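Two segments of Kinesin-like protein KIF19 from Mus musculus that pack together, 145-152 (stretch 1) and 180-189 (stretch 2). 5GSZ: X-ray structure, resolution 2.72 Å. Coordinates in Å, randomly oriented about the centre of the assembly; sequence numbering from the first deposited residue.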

# COMPACT_ATOMS: atom_id res chain seq x y z
N GLU A 145 -20.24 -13.68 2.87
CA GLU A 145 -19.09 -14.55 3.03
C GLU A 145 -17.84 -13.69 2.99
O GLU A 145 -17.71 -12.82 2.11
CB GLU A 145 -19.04 -15.64 1.94
CG GLU A 145 -19.69 -16.96 2.33
CD GLU A 145 -19.74 -17.96 1.18
OE1 GLU A 145 -20.00 -17.55 0.03
OE2 GLU A 145 -19.49 -19.16 1.43
N VAL A 146 -16.94 -13.89 3.94
CA VAL A 146 -15.71 -13.12 4.03
C VAL A 146 -14.54 -14.08 4.18
O VAL A 146 -14.54 -14.90 5.10
CB VAL A 146 -15.73 -12.15 5.22
CG1 VAL A 146 -14.50 -11.28 5.17
CG2 VAL A 146 -16.97 -11.34 5.21
N SER A 147 -13.55 -13.95 3.30
CA SER A 147 -12.27 -14.61 3.47
C SER A 147 -11.14 -13.59 3.28
O SER A 147 -11.30 -12.61 2.55
CB SER A 147 -12.10 -15.75 2.48
OG SER A 147 -12.14 -15.24 1.16
N MET A 148 -10.01 -13.83 3.95
CA MET A 148 -8.82 -13.01 3.76
C MET A 148 -7.59 -13.88 3.61
O MET A 148 -7.50 -14.96 4.19
CB MET A 148 -8.57 -12.04 4.91
CG MET A 148 -8.39 -12.72 6.22
SD MET A 148 -7.93 -11.57 7.52
CE MET A 148 -6.16 -11.79 7.59
N SER A 149 -6.64 -13.39 2.83
CA SER A 149 -5.36 -14.05 2.67
C SER A 149 -4.26 -13.03 2.87
O SER A 149 -4.49 -11.83 2.79
CB SER A 149 -5.22 -14.69 1.30
OG SER A 149 -6.19 -15.69 1.14
N TYR A 150 -3.05 -13.53 3.10
CA TYR A 150 -1.91 -12.65 3.39
C TYR A 150 -0.67 -13.29 2.79
O TYR A 150 -0.20 -14.31 3.29
CB TYR A 150 -1.78 -12.43 4.89
CG TYR A 150 -0.84 -11.35 5.30
CD1 TYR A 150 -0.84 -10.12 4.67
CD2 TYR A 150 0.02 -11.53 6.39
CE1 TYR A 150 0.04 -9.09 5.08
CE2 TYR A 150 0.88 -10.52 6.82
CZ TYR A 150 0.88 -9.31 6.17
OH TYR A 150 1.73 -8.33 6.59
N LEU A 151 -0.14 -12.70 1.72
CA LEU A 151 0.91 -13.33 0.94
C LEU A 151 2.09 -12.37 0.78
O LEU A 151 1.98 -11.16 1.01
CB LEU A 151 0.37 -13.76 -0.43
CG LEU A 151 -0.14 -12.61 -1.29
CD1 LEU A 151 0.71 -12.42 -2.53
CD2 LEU A 151 -1.59 -12.81 -1.63
N GLU A 152 3.25 -12.94 0.42
CA GLU A 152 4.40 -12.15 0.02
C GLU A 152 4.62 -12.28 -1.48
O GLU A 152 4.34 -13.33 -2.06
CB GLU A 152 5.67 -12.59 0.73
CG GLU A 152 6.85 -11.64 0.56
CD GLU A 152 8.09 -12.16 1.25
OE1 GLU A 152 8.43 -13.35 1.03
OE2 GLU A 152 8.69 -11.41 2.06
N GLN A 180 -6.37 -15.71 -8.59
CA GLN A 180 -6.13 -16.01 -7.19
C GLN A 180 -4.81 -16.77 -7.08
O GLN A 180 -4.36 -17.42 -8.02
CB GLN A 180 -7.28 -16.84 -6.57
N VAL A 181 -4.18 -16.63 -5.91
CA VAL A 181 -3.00 -17.43 -5.59
C VAL A 181 -3.47 -18.86 -5.30
O VAL A 181 -4.09 -19.14 -4.27
CB VAL A 181 -2.23 -16.85 -4.40
CG1 VAL A 181 -1.25 -17.87 -3.86
CG2 VAL A 181 -1.50 -15.59 -4.83
N ALA A 182 -3.16 -19.77 -6.22
CA ALA A 182 -3.55 -21.17 -6.12
C ALA A 182 -3.01 -21.83 -4.86
O ALA A 182 -1.80 -22.07 -4.74
CB ALA A 182 -3.05 -21.92 -7.36
N GLY A 183 -3.90 -22.13 -3.91
CA GLY A 183 -3.57 -22.90 -2.72
C GLY A 183 -3.46 -22.12 -1.42
O GLY A 183 -3.12 -22.71 -0.39
N ILE A 184 -3.74 -20.83 -1.42
CA ILE A 184 -3.41 -20.01 -0.27
C ILE A 184 -4.47 -20.16 0.82
O ILE A 184 -5.66 -20.30 0.56
CB ILE A 184 -3.22 -18.53 -0.70
CG1 ILE A 184 -2.72 -17.67 0.46
CG2 ILE A 184 -4.52 -17.96 -1.29
CD1 ILE A 184 -2.30 -16.30 0.03
N THR A 185 -4.00 -20.12 2.07
CA THR A 185 -4.86 -20.14 3.24
C THR A 185 -5.89 -19.01 3.23
O THR A 185 -5.64 -17.91 2.74
CB THR A 185 -3.97 -20.02 4.47
OG1 THR A 185 -3.01 -21.08 4.44
CG2 THR A 185 -4.78 -20.09 5.76
N GLU A 186 -7.07 -19.30 3.80
CA GLU A 186 -8.16 -18.34 3.87
C GLU A 186 -8.78 -18.35 5.25
O GLU A 186 -9.35 -19.36 5.66
CB GLU A 186 -9.21 -18.65 2.81
CG GLU A 186 -8.70 -18.45 1.42
CD GLU A 186 -9.68 -18.92 0.40
OE1 GLU A 186 -10.66 -19.58 0.79
OE2 GLU A 186 -9.47 -18.62 -0.79
N VAL A 187 -8.70 -17.21 5.94
CA VAL A 187 -9.20 -17.01 7.30
C VAL A 187 -10.58 -16.36 7.25
O VAL A 187 -10.93 -15.68 6.27
CB VAL A 187 -8.19 -16.14 8.08
CG1 VAL A 187 -8.69 -15.78 9.48
CG2 VAL A 187 -6.86 -16.86 8.17
N SER A 188 -11.39 -16.58 8.31
CA SER A 188 -12.72 -15.98 8.41
C SER A 188 -13.08 -15.52 9.82
O SER A 188 -14.25 -15.20 10.07
CB SER A 188 -13.80 -16.96 7.94
OG SER A 188 -13.59 -17.36 6.61
N THR A 189 -12.13 -15.49 10.76
CA THR A 189 -12.44 -15.09 12.13
C THR A 189 -12.73 -13.59 12.19
O THR A 189 -12.16 -12.79 11.45
CB THR A 189 -11.31 -15.45 13.09
OG1 THR A 189 -10.14 -14.67 12.77
CG2 THR A 189 -10.98 -16.95 13.00

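A length of continuous strand, 145-152, is met here by a segment that is mostly loop, and the two share a single antiparallel bridge, Met148 with Val187. Both backbone hydrogen bonds of that pair are made: Met148 N to Val187 O and Val187 N to Met148 O, each 3.1 Å. The same two carbonyls also accept CA-H...O contacts, Ser147 CA to Val187 O at 3.3 Å and Glu186 CA to Met148 O at 3.5 Å, so each oxygen serves two donors.

Beyond the bridge, serine hydroxyls take over the work of ladder amides. Ser188 OG donates to Val146 O at 3.0 Å, and Ser149 OG, placed by an m rotamer, donates to Thr185 O at 2.8 Å. One bond comes from each stretch, and each ends on a backbone carbonyl, so the loop is tied to the strand on both sides of the bridge in sequence. Serine suits these sites: its short side chain brings a donor to the neighboring backbone while adding little bulk. At Ser149, which is buried, the bond also satisfies the hydroxyl.

Apolar packing completes the contact. At the bridge, Met148 CG lies 3.9 Å from Val187 CB, and these two residues each have 60 Å² covered by the other stretch. Farther along, Ile184 points toward the strand with both chi angles t; this extended chain carries CD1 to 3.6 Å from Ser149 CB and 3.7 Å from Leu151 CB. Leu151 CD2 also reaches Val181 CG2, at 4.2 Å.

A type II turn from Val181 to Ile184 brings both of its end residues to Leu151, although its closing bond, Ile184 N to Val181 O at 3.3 Å, is weak. Gly183 fits the turn because its backbone angles would jam a CB against the preceding carbonyl oxygen. In all, 438 Å² is buried between the two stretches, both sides summed.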